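Local coordinates for lipopolysaccharide biosynthesis protein wbpB (Thermus thermophilus, PDB 3O9Z), which is an NAD-dependent dehydrogenase that probably oxidises a nucleotide-linked sugar on the way to 2,3-diacetamido-2,3-dideoxy-D-mannuronic acid, a lipopolysaccharide sugar, at residues 154-159 and 189-194; 29-34 and 60-65; 270-273 and 278-281. One frame throughout, in Å; residues are numbered along the deposited sequence.

Contact 1: 154-159 and 189-194; sequences VVLTYV and FDLLAW. With AKG (2-oxoglutaric acid), chain F.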
loop_
_atom_site.group_PDB
_atom_site.type_symbol
_atom_site.label_atom_id
_atom_site.label_comp_id
_atom_site.label_asym_id
_atom_site.label_seq_id
_atom_site.Cartn_x
_atom_site.Cartn_y
_atom_site.Cartn_z
ATOM N N VAL A 154 5.855 -14.384 42.472
ATOM C CA VAL A 154 4.769 -13.832 41.646
ATOM C C VAL A 154 4.527 -14.769 40.470
ATOM O O VAL A 154 5.484 -15.284 39.874
ATOM C CB VAL A 154 5.203 -12.471 41.072
ATOM C CG1 VAL A 154 4.084 -11.941 40.127
ATOM C CG2 VAL A 154 5.459 -11.451 42.175
ATOM N N VAL A 155 3.259 -14.989 40.144
ATOM C CA VAL A 155 2.906 -15.697 38.922
ATOM C C VAL A 155 2.118 -14.705 38.079
ATOM O O VAL A 155 1.088 -14.179 38.516
ATOM C CB VAL A 155 2.046 -16.936 39.212
ATOM C CG1 VAL A 155 1.605 -17.570 37.910
ATOM C CG2 VAL A 155 2.851 -17.940 40.038
ATOM N N LEU A 156 2.602 -14.428 36.875
ATOM C CA LEU A 156 1.955 -13.454 35.972
ATOM C C LEU A 156 1.450 -14.268 34.799
ATOM O O LEU A 156 2.216 -15.001 34.154
ATOM C CB LEU A 156 3.035 -12.502 35.420
ATOM C CG LEU A 156 2.564 -11.222 34.743
ATOM C CD1 LEU A 156 1.844 -11.477 33.428
ATOM C CD2 LEU A 156 1.744 -10.323 35.698
ATOM N N THR A 157 0.138 -14.192 34.545
ATOM C CA THR A 157 -0.467 -14.904 33.424
ATOM C C THR A 157 -1.226 -13.901 32.575
ATOM O O THR A 157 -1.993 -13.084 33.101
ATOM C CB THR A 157 -1.483 -15.927 33.968
ATOM O OG1 THR A 157 -0.815 -16.767 34.918
ATOM C CG2 THR A 157 -1.996 -16.827 32.830
ATOM N N TYR A 158 -0.909 -13.861 31.285
ATOM C CA TYR A 158 -1.386 -12.775 30.429
ATOM C C TYR A 158 -1.859 -13.399 29.125
ATOM O O TYR A 158 -1.044 -13.727 28.245
ATOM C CB TYR A 158 -0.235 -11.769 30.187
ATOM C CG TYR A 158 -0.712 -10.404 29.761
ATOM C CD1 TYR A 158 -1.138 -10.152 28.452
ATOM C CD2 TYR A 158 -0.800 -9.377 30.692
ATOM C CE1 TYR A 158 -1.563 -8.864 28.084
ATOM C CE2 TYR A 158 -1.256 -8.113 30.353
ATOM C CZ TYR A 158 -1.625 -7.857 29.055
ATOM O OH TYR A 158 -2.084 -6.607 28.681
ATOM N N VAL A 159 -3.166 -13.561 28.983
ATOM C CA VAL A 159 -3.738 -14.227 27.816
ATOM C C VAL A 159 -4.717 -13.230 27.222
ATOM O O VAL A 159 -5.595 -12.699 27.905
ATOM C CB VAL A 159 -4.521 -15.498 28.205
ATOM C CG1 VAL A 159 -5.047 -16.132 26.940
ATOM C CG2 VAL A 159 -3.629 -16.506 28.933
ATOM N N PHE A 189 5.752 -6.678 31.332
ATOM C CA PHE A 189 7.160 -6.448 31.696
ATOM C C PHE A 189 7.238 -5.084 32.383
ATOM O O PHE A 189 7.969 -4.906 33.380
ATOM C CB PHE A 189 8.147 -6.655 30.542
ATOM C CG PHE A 189 8.219 -8.084 30.099
ATOM C CD1 PHE A 189 8.681 -9.081 30.953
ATOM C CD2 PHE A 189 7.822 -8.441 28.826
ATOM C CE1 PHE A 189 8.711 -10.396 30.531
ATOM C CE2 PHE A 189 7.899 -9.746 28.403
ATOM C CZ PHE A 189 8.296 -10.738 29.259
ATOM N N ASP A 190 6.518 -4.098 31.850
ATOM C CA ASP A 190 6.516 -2.783 32.455
ATOM C C ASP A 190 5.843 -2.748 33.822
ATOM O O ASP A 190 6.366 -2.113 34.762
ATOM C CB ASP A 190 5.914 -1.763 31.483
ATOM C CG ASP A 190 5.963 -0.379 32.057
ATOM O OD1 ASP A 190 7.055 0.234 31.948
ATOM O OD2 ASP A 190 4.945 0.001 32.671
ATOM N N LEU A 191 4.720 -3.449 33.973
ATOM C CA LEU A 191 4.054 -3.565 35.268
ATOM C C LEU A 191 5.027 -4.133 36.297
ATOM O O LEU A 191 5.147 -3.594 37.415
ATOM C CB LEU A 191 2.832 -4.501 35.139
ATOM C CG LEU A 191 2.147 -4.885 36.455
ATOM C CD1 LEU A 191 1.607 -3.656 37.198
ATOM C CD2 LEU A 191 1.026 -5.907 36.181
ATOM N N LEU A 192 5.719 -5.196 35.916
ATOM C CA LEU A 192 6.637 -5.850 36.850
ATOM C C LEU A 192 7.833 -4.973 37.181
ATOM O O LEU A 192 8.268 -4.977 38.339
ATOM C CB LEU A 192 7.134 -7.165 36.272
ATOM C CG LEU A 192 6.021 -8.214 36.119
ATOM C CD1 LEU A 192 6.526 -9.379 35.249
ATOM C CD2 LEU A 192 5.433 -8.732 37.468
ATOM N N ALA A 193 8.372 -4.223 36.222
ATOM C CA ALA A 193 9.480 -3.311 36.491
ATOM C C ALA A 193 9.023 -2.202 37.430
ATOM O O ALA A 193 9.758 -1.788 38.347
ATOM C CB ALA A 193 10.055 -2.744 35.156
ATOM N N TRP A 194 7.846 -1.657 37.168
ATOM C CA TRP A 194 7.260 -0.616 38.026
ATOM C C TRP A 194 7.073 -1.088 39.474
ATOM O O TRP A 194 7.424 -0.361 40.422
ATOM C CB TRP A 194 5.917 -0.208 37.406
ATOM C CG TRP A 194 5.120 0.834 38.097
ATOM C CD1 TRP A 194 5.508 2.119 38.379
ATOM C CD2 TRP A 194 3.732 0.735 38.440
ATOM N NE1 TRP A 194 4.438 2.798 38.927
ATOM C CE2 TRP A 194 3.331 1.989 38.936
ATOM C CE3 TRP A 194 2.776 -0.279 38.323
ATOM C CZ2 TRP A 194 2.032 2.229 39.397
ATOM C CZ3 TRP A 194 1.476 -0.036 38.762
ATOM C CH2 TRP A 194 1.120 1.213 39.294
HETATM C C1 AKG F . -2.115 -4.499 21.845
HETATM O O1 AKG F . -2.944 -5.248 21.266
HETATM O O2 AKG F . -1.186 -3.961 21.232
HETATM C C2 AKG F . -2.250 -4.117 23.234
HETATM O O5 AKG F . -1.407 -3.372 23.727
HETATM C C3 AKG F . -3.386 -4.648 24.068
HETATM C C4 AKG F . -2.881 -5.888 24.804
HETATM C C5 AKG F . -3.968 -6.637 25.549
HETATM O O3 AKG F . -5.046 -6.881 24.973
HETATM O O4 AKG F . -3.769 -6.991 26.713
#
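Val154 opens the contact by setting its CG1 methyl 4.4 Å from CD2 of Leu192, a loose methyl-to-methyl contact. Two residues on, Leu156 stands on the same face of the strand and lies closest in register to Leu192, their CA atoms 9.0 Å apart. Its CG runs anti to the backbone N (chi1 -166°), and the CD2 branch does the touching: it lies 4.4 Å from CD2 of Leu192 and 4.5 Å from CD2 of Leu191. CD2 of Leu192 thus meets Val154 and Leu156 together, while Leu191 reaches the strand through Leu156. All four side chains are buried and meet only through methyl groups. Tyr158, the next residue on this face, touches neither leucine and serves the ligand. With CG anti to the backbone N (chi1 -159°), the ring extends toward 2-oxoglutarate, and OH donates a hydrogen bond of 2.6 Å to O4 of that ligand. The carboxylate oxygen sits at the ring's edge, near its plane, 3.2 Å from CE1 of Tyr158. A phenylalanine here has no hydroxyl to give O4, and that carboxylate end would probably be held less firmly, with Arg162, Thr160, His187, Lys103 and Arg247 left to grip the ligand. Phe188 and Phe262 also touch the Tyr158 side chain. Strand 152-160 runs inside the mixed sheet of the C-terminal alpha/beta domain of this Gfo/Idh/MocA-type enzyme, between strands 221-228 and 245-251, and helix 186-196 packs over one face, segments 154-159 and 189-194 running nearly antiparallel at 155°. Val223 of strand 221-228 also meets Leu192, Ile249 of strand 245-251 meets both Val154 and Leu156, and helix 281-294 packs against Phe189, Asp190 and Ala193.

Contact 2: 29-34 and 60-65; sequences VLVASL and EAYLED. With NAD (nicotinamide-adenine-dinucleotide), chain E.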
loop_
_atom_site.group_PDB
_atom_site.type_symbol
_atom_site.label_atom_id
_atom_site.label_comp_id
_atom_site.label_asym_id
_atom_site.label_seq_id
_atom_site.Cartn_x
_atom_site.Cartn_y
_atom_site.Cartn_z
ATOM N N VAL A 29 -6.865 20.137 21.025
ATOM C CA VAL A 29 -7.390 20.162 19.660
ATOM C C VAL A 29 -6.476 19.321 18.786
ATOM O O VAL A 29 -5.256 19.444 18.847
ATOM C CB VAL A 29 -7.504 21.626 19.158
ATOM C CG1 VAL A 29 -6.160 22.295 19.186
ATOM C CG2 VAL A 29 -8.107 21.625 17.739
ATOM N N LEU A 30 -7.108 18.524 17.907
ATOM C CA LEU A 30 -6.377 17.777 16.913
ATOM C C LEU A 30 -6.179 18.719 15.731
ATOM O O LEU A 30 -7.155 19.041 15.031
ATOM C CB LEU A 30 -7.175 16.529 16.524
ATOM C CG LEU A 30 -6.448 15.691 15.473
ATOM C CD1 LEU A 30 -5.105 15.153 16.030
ATOM C CD2 LEU A 30 -7.337 14.544 14.930
ATOM N N VAL A 31 -4.944 19.127 15.509
ATOM C CA VAL A 31 -4.630 20.054 14.430
ATOM C C VAL A 31 -4.455 19.304 13.096
ATOM O O VAL A 31 -4.870 19.803 12.051
ATOM C CB VAL A 31 -3.355 20.854 14.767
ATOM C CG1 VAL A 31 -2.947 21.800 13.651
ATOM C CG2 VAL A 31 -3.606 21.648 16.067
ATOM N N ALA A 32 -3.825 18.128 13.119
ATOM C CA ALA A 32 -3.450 17.451 11.890
ATOM C C ALA A 32 -3.196 16.002 12.259
ATOM O O ALA A 32 -2.816 15.674 13.394
ATOM C CB ALA A 32 -2.223 18.038 11.257
ATOM N N SER A 33 -3.461 15.129 11.300
ATOM C CA SER A 33 -3.117 13.701 11.450
ATOM C C SER A 33 -2.396 13.185 10.239
ATOM O O SER A 33 -2.489 13.758 9.147
ATOM C CB SER A 33 -4.402 12.868 11.603
ATOM O OG SER A 33 -5.323 13.296 12.574
ATOM N N LEU A 34 -1.711 12.053 10.439
ATOM C CA LEU A 34 -0.951 11.360 9.419
ATOM C C LEU A 34 -1.376 9.895 9.448
ATOM O O LEU A 34 -1.309 9.250 10.506
ATOM C CB LEU A 34 0.570 11.387 9.718
ATOM C CG LEU A 34 1.469 10.510 8.866
ATOM C CD1 LEU A 34 1.431 10.858 7.373
ATOM C CD2 LEU A 34 2.924 10.589 9.416
ATOM N N GLU A 60 5.252 16.415 7.922
ATOM C CA GLU A 60 6.382 17.083 8.612
ATOM C C GLU A 60 6.526 18.533 8.113
ATOM O O GLU A 60 6.707 19.421 8.967
ATOM C CB GLU A 60 7.671 16.288 8.357
ATOM C CG GLU A 60 8.864 16.780 9.170
ATOM C CD GLU A 60 9.965 15.765 9.212
ATOM O OE1 GLU A 60 10.787 15.847 10.146
ATOM O OE2 GLU A 60 10.138 14.990 8.222
ATOM N N ALA A 61 6.528 18.724 6.787
ATOM C CA ALA A 61 6.715 20.084 6.268
ATOM C C ALA A 61 5.625 20.992 6.776
ATOM O O ALA A 61 5.870 22.178 7.013
ATOM C CB ALA A 61 6.742 20.047 4.753
ATOM N N TYR A 62 4.379 20.511 6.878
ATOM C CA TYR A 62 3.252 21.259 7.381
ATOM C C TYR A 62 3.409 21.645 8.843
ATOM O O TYR A 62 3.250 22.816 9.197
ATOM C CB TYR A 62 1.954 20.466 7.126
ATOM C CG TYR A 62 0.766 21.107 7.776
ATOM C CD1 TYR A 62 0.243 22.278 7.223
ATOM C CD2 TYR A 62 0.243 20.647 8.965
ATOM C CE1 TYR A 62 -0.810 22.934 7.821
ATOM C CE2 TYR A 62 -0.836 21.280 9.549
ATOM C CZ TYR A 62 -1.352 22.421 8.976
ATOM O OH TYR A 62 -2.409 23.093 9.548
ATOM N N LEU A 63 3.809 20.675 9.655
ATOM C CA LEU A 63 4.039 20.964 11.056
ATOM C C LEU A 63 5.244 21.900 11.207
ATOM O O LEU A 63 5.215 22.697 12.120
ATOM C CB LEU A 63 4.277 19.678 11.849
ATOM C CG LEU A 63 2.997 18.810 11.932
ATOM C CD1 LEU A 63 3.364 17.581 12.735
ATOM C CD2 LEU A 63 1.774 19.487 12.560
ATOM N N GLU A 64 6.241 21.821 10.330
ATOM C CA GLU A 64 7.418 22.717 10.377
ATOM C C GLU A 64 6.968 24.111 9.984
ATOM O O GLU A 64 7.394 25.084 10.637
ATOM C CB GLU A 64 8.503 22.187 9.451
ATOM C CG GLU A 64 9.873 22.932 9.513
ATOM C CD GLU A 64 10.877 22.200 8.677
ATOM O OE1 GLU A 64 10.609 22.001 7.458
ATOM O OE2 GLU A 64 11.931 21.780 9.243
ATOM N N ASP A 65 6.129 24.239 8.944
ATOM C CA ASP A 65 5.523 25.533 8.645
ATOM C C ASP A 65 4.749 26.122 9.812
ATOM O O ASP A 65 4.902 27.321 10.087
ATOM C CB ASP A 65 4.612 25.478 7.402
ATOM C CG ASP A 65 5.344 25.170 6.114
ATOM O OD1 ASP A 65 6.585 25.333 5.987
ATOM O OD2 ASP A 65 4.614 24.770 5.154
HETATM P PA NAD E . -3.370 -0.945 13.524
HETATM O O1A NAD E . -4.831 -1.090 13.730
HETATM O O2A NAD E . -2.581 -1.859 12.573
HETATM O O5B NAD E . -3.268 0.565 13.073
HETATM C C5B NAD E . -1.980 0.985 12.716
HETATM C C4B NAD E . -2.114 2.288 11.891
HETATM O O4B NAD E . -0.812 2.882 11.649
HETATM C C3B NAD E . -2.667 1.925 10.485
HETATM O O3B NAD E . -3.859 2.677 10.179
HETATM C C2B NAD E . -1.499 2.203 9.522
HETATM O O2B NAD E . -1.888 2.631 8.209
HETATM C C1B NAD E . -0.852 3.383 10.306
HETATM N N9A NAD E . 0.540 3.615 9.840
HETATM C C8A NAD E . 1.460 2.861 9.176
HETATM N N7A NAD E . 2.567 3.562 8.943
HETATM C C5A NAD E . 2.344 4.843 9.385
HETATM C C6A NAD E . 3.112 6.068 9.403
HETATM N N6A NAD E . 4.354 6.109 8.829
HETATM N N1A NAD E . 2.472 7.073 9.989
HETATM C C2A NAD E . 1.274 7.125 10.554
HETATM N N3A NAD E . 0.522 5.994 10.524
HETATM C C4A NAD E . 1.075 4.902 9.984
HETATM O O3 NAD E . -2.646 -1.035 14.947
HETATM P PN NAD E . -3.098 -0.602 16.380
HETATM O O1N NAD E . -3.621 -1.833 17.120
HETATM O O2N NAD E . -3.963 0.626 16.306
HETATM O O5D NAD E . -1.710 -0.336 17.124
HETATM C C5D NAD E . -1.230 0.974 16.954
HETATM C C4D NAD E . -0.213 1.200 18.088
HETATM O O4D NAD E . -0.999 1.243 19.300
HETATM C C3D NAD E . 0.861 0.117 18.263
HETATM O O3D NAD E . 2.036 0.801 18.807
HETATM C C2D NAD E . 0.255 -0.731 19.393
HETATM O O2D NAD E . 1.247 -1.370 20.182
HETATM C C1D NAD E . -0.572 0.242 20.242
HETATM N N1N NAD E . -1.691 -0.399 20.932
HETATM C C2N NAD E . -1.873 -0.174 22.215
HETATM C C3N NAD E . -2.901 -0.705 22.967
HETATM C C7N NAD E . -2.895 -0.395 24.408
HETATM O O7N NAD E . -2.322 0.617 24.865
HETATM N N7N NAD E . -3.655 -1.201 25.141
HETATM C C4N NAD E . -3.823 -1.522 22.299
HETATM C C5N NAD E . -3.654 -1.671 20.921
HETATM C C6N NAD E . -2.594 -1.095 20.224
#
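Ala32 and Tyr62 make the closest approach between strand 29-34 and helix 56-68: CB of Ala32 lies 3.9 Å from CE2 of the tyrosine, coming in obliquely to the ring. The same methyl is 4.4 Å from CD2 of Leu63, so two successive helix residues converge on one small side chain. Val31 touches the far end of the tyrosine, its CG1 4.3 Å from OH of Tyr62. The aromatic ring is carried toward the strand because its CG stands anti to the backbone N (chi1 173°). Phe53 meets that ring with planes about 35° apart, and Phe59, one turn earlier on the helix, also touches Ala32. Leu63 rests in addition on Ala7 of strand 5-9. At the end of the strand, Leu34 turns to the cofactor: its CD2 lies 3.6 Å from N1A of the NAD adenine and its carbonyl O is 3.3 Å from C2A, while the following residue, Asp35, hydrogen-bonds NAD. The helix's other side carries charge, where Glu60, Glu64 and Asp65 form salt bridges with arginines of a second subunit, among them Arg90 and Arg94; Glu60 also pairs with Arg94 of its own chain. The chemistry is therefore divided: apolar packing joins helix to Rossmann sheet, the same strand's end reaches the adenine, and ionic pairs join the acidic side to the neighbouring subunit.

Contact 3: 270-273 and 278-281; sequences YRKT and GFGL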
loop_
_atom_site.group_PDB
_atom_site.type_symbol
_atom_site.label_atom_id
_atom_site.label_comp_id
_atom_site.label_asym_id
_atom_site.label_seq_id
_atom_site.Cartn_x
_atom_site.Cartn_y
_atom_site.Cartn_z
ATOM N N TYR A 270 -3.373 10.546 29.355
ATOM C CA TYR A 270 -3.171 11.835 28.684
ATOM C C TYR A 270 -3.146 12.946 29.727
ATOM O O TYR A 270 -2.271 13.805 29.741
ATOM C CB TYR A 270 -4.323 12.102 27.704
ATOM C CG TYR A 270 -4.015 11.733 26.273
ATOM C CD1 TYR A 270 -3.893 12.723 25.309
ATOM C CD2 TYR A 270 -3.885 10.408 25.885
ATOM C CE1 TYR A 270 -3.602 12.400 23.985
ATOM C CE2 TYR A 270 -3.609 10.075 24.580
ATOM C CZ TYR A 270 -3.472 11.065 23.641
ATOM O OH TYR A 270 -3.140 10.781 22.344
ATOM N N ARG A 271 -4.107 12.851 30.630
ATOM C CA ARG A 271 -4.129 13.817 31.733
ATOM C C ARG A 271 -2.834 13.855 32.549
ATOM O O ARG A 271 -2.275 14.921 32.828
ATOM C CB ARG A 271 -5.318 13.519 32.632
ATOM C CG ARG A 271 -5.457 14.559 33.735
ATOM C CD ARG A 271 -6.370 14.112 34.876
ATOM N NE ARG A 271 -5.751 13.083 35.716
ATOM C CZ ARG A 271 -4.803 13.308 36.624
ATOM N NH1 ARG A 271 -4.317 14.531 36.805
ATOM N NH2 ARG A 271 -4.318 12.305 37.348
ATOM N N LYS A 272 -2.348 12.688 32.949
ATOM C CA LYS A 272 -1.106 12.662 33.715
ATOM C C LYS A 272 0.041 13.256 32.935
ATOM O O LYS A 272 0.879 13.949 33.484
ATOM C CB LYS A 272 -0.763 11.212 34.090
ATOM C CG LYS A 272 -1.755 10.625 35.097
ATOM C CD LYS A 272 -1.219 9.362 35.763
ATOM C CE LYS A 272 0.189 9.533 36.331
ATOM N NZ LYS A 272 0.185 9.936 37.776
ATOM N N THR A 273 0.065 13.012 31.629
ATOM C CA THR A 273 1.172 13.457 30.809
ATOM C C THR A 273 1.152 14.984 30.827
ATOM O O THR A 273 2.181 15.633 30.963
ATOM C CB THR A 273 1.038 12.872 29.384
ATOM O OG1 THR A 273 1.005 11.429 29.515
ATOM C CG2 THR A 273 2.229 13.269 28.525
ATOM N N GLY A 278 3.837 12.236 33.475
ATOM C CA GLY A 278 3.815 11.233 32.415
ATOM C C GLY A 278 4.913 10.207 32.588
ATOM O O GLY A 278 5.796 10.336 33.444
ATOM N N PHE A 279 4.835 9.155 31.788
ATOM C CA PHE A 279 5.831 8.102 31.821
ATOM C C PHE A 279 6.874 8.330 30.753
ATOM O O PHE A 279 6.582 8.168 29.556
ATOM C CB PHE A 279 5.136 6.737 31.673
ATOM C CG PHE A 279 3.938 6.622 32.557
ATOM C CD1 PHE A 279 4.083 6.692 33.948
ATOM C CD2 PHE A 279 2.674 6.468 32.032
ATOM C CE1 PHE A 279 2.987 6.648 34.784
ATOM C CE2 PHE A 279 1.563 6.442 32.864
ATOM C CZ PHE A 279 1.721 6.507 34.273
ATOM N N GLY A 280 8.068 8.743 31.157
ATOM C CA GLY A 280 9.113 9.121 30.240
ATOM C C GLY A 280 10.116 8.036 29.925
ATOM O O GLY A 280 9.845 6.843 30.236
ATOM N N LEU A 281 11.233 8.385 29.300
ATOM C CA LEU A 281 12.250 7.454 28.903
ATOM C C LEU A 281 12.731 6.660 30.111
ATOM O O LEU A 281 12.965 5.463 30.008
ATOM C CB LEU A 281 13.433 8.180 28.233
ATOM C CG LEU A 281 12.999 8.950 26.980
ATOM C CD1 LEU A 281 14.115 9.890 26.455
ATOM C CD2 LEU A 281 12.715 7.943 25.897
HETATM O O HOH W 1 2.902 9.221 29.697
HETATM O O HOH W 2 4.415 14.363 31.798
#
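Gly278 meets the helix end backbone to backbone, its CA 3.8 Å from CA of Thr273. A CB modelled on this glycine would come within 3.2 Å of Thr273 CA, so a side chain would be tight here. Its N lies near Lys272 O, but the angle is poor for a bond; the N-H goes instead to a water at 2.8 Å, and that water donates to Thr273 O. At Phe279 a second water makes a similar bridge: it accepts from the backbone N of Phe279 at 2.8 Å and donates to OG1 of Thr273 at 2.9 Å. The same OG1, placed beside the backbone N (chi1 -58°), also hydrogen-bonds to Val269 O one turn back in the helix, which leaves the hydroxyl fixed between helix and water. The Phe279 ring turns back toward Lys272, whose chain bends at chi3 and chi4 and brings CE obliquely to CZ at 4.0 Å. This is contact by the lysine's methylene; its NZ forms a salt bridge with Glu277 in the connecting turn. Backbone bonding between Phe279 and Thr128 places this short, weakly bonded strand at the edge of the Rossmann sheet, antiparallel to strand 126-128. Gly280 then stands at the N-cap of helix 281-294, its N bonded to OE2 of Glu283, and Leu281 leads into that helix by packing on helix 109-122. Helix 266-274 thus passes through a short loop, bridged by two waters, into an edge strand of the Rossmann sheet, to which the chain returns before its last long helix.

How the contacts relate
Contacts 1 and 2 share a plan, a sheet strand crossed nearly antiparallel by a helix and joined by apolar side chains, but they lie on opposite sides of the chain's centre, their own centres about 37 Å apart, in the C-terminal and Rossmann domains. Contact 1 is wholly buried and ends at 2-oxoglutarate; contact 2 is partly buried, ends at an adenine and turns a charged side to another subunit. Contact 3, also partly buried, is local in sequence and relies on backbone, bridging waters and one lysine methylene on a ring. It reaches the same Rossmann sheet as contact 2, and the helix that follows its strand packs against helix 186-196 of contact 1.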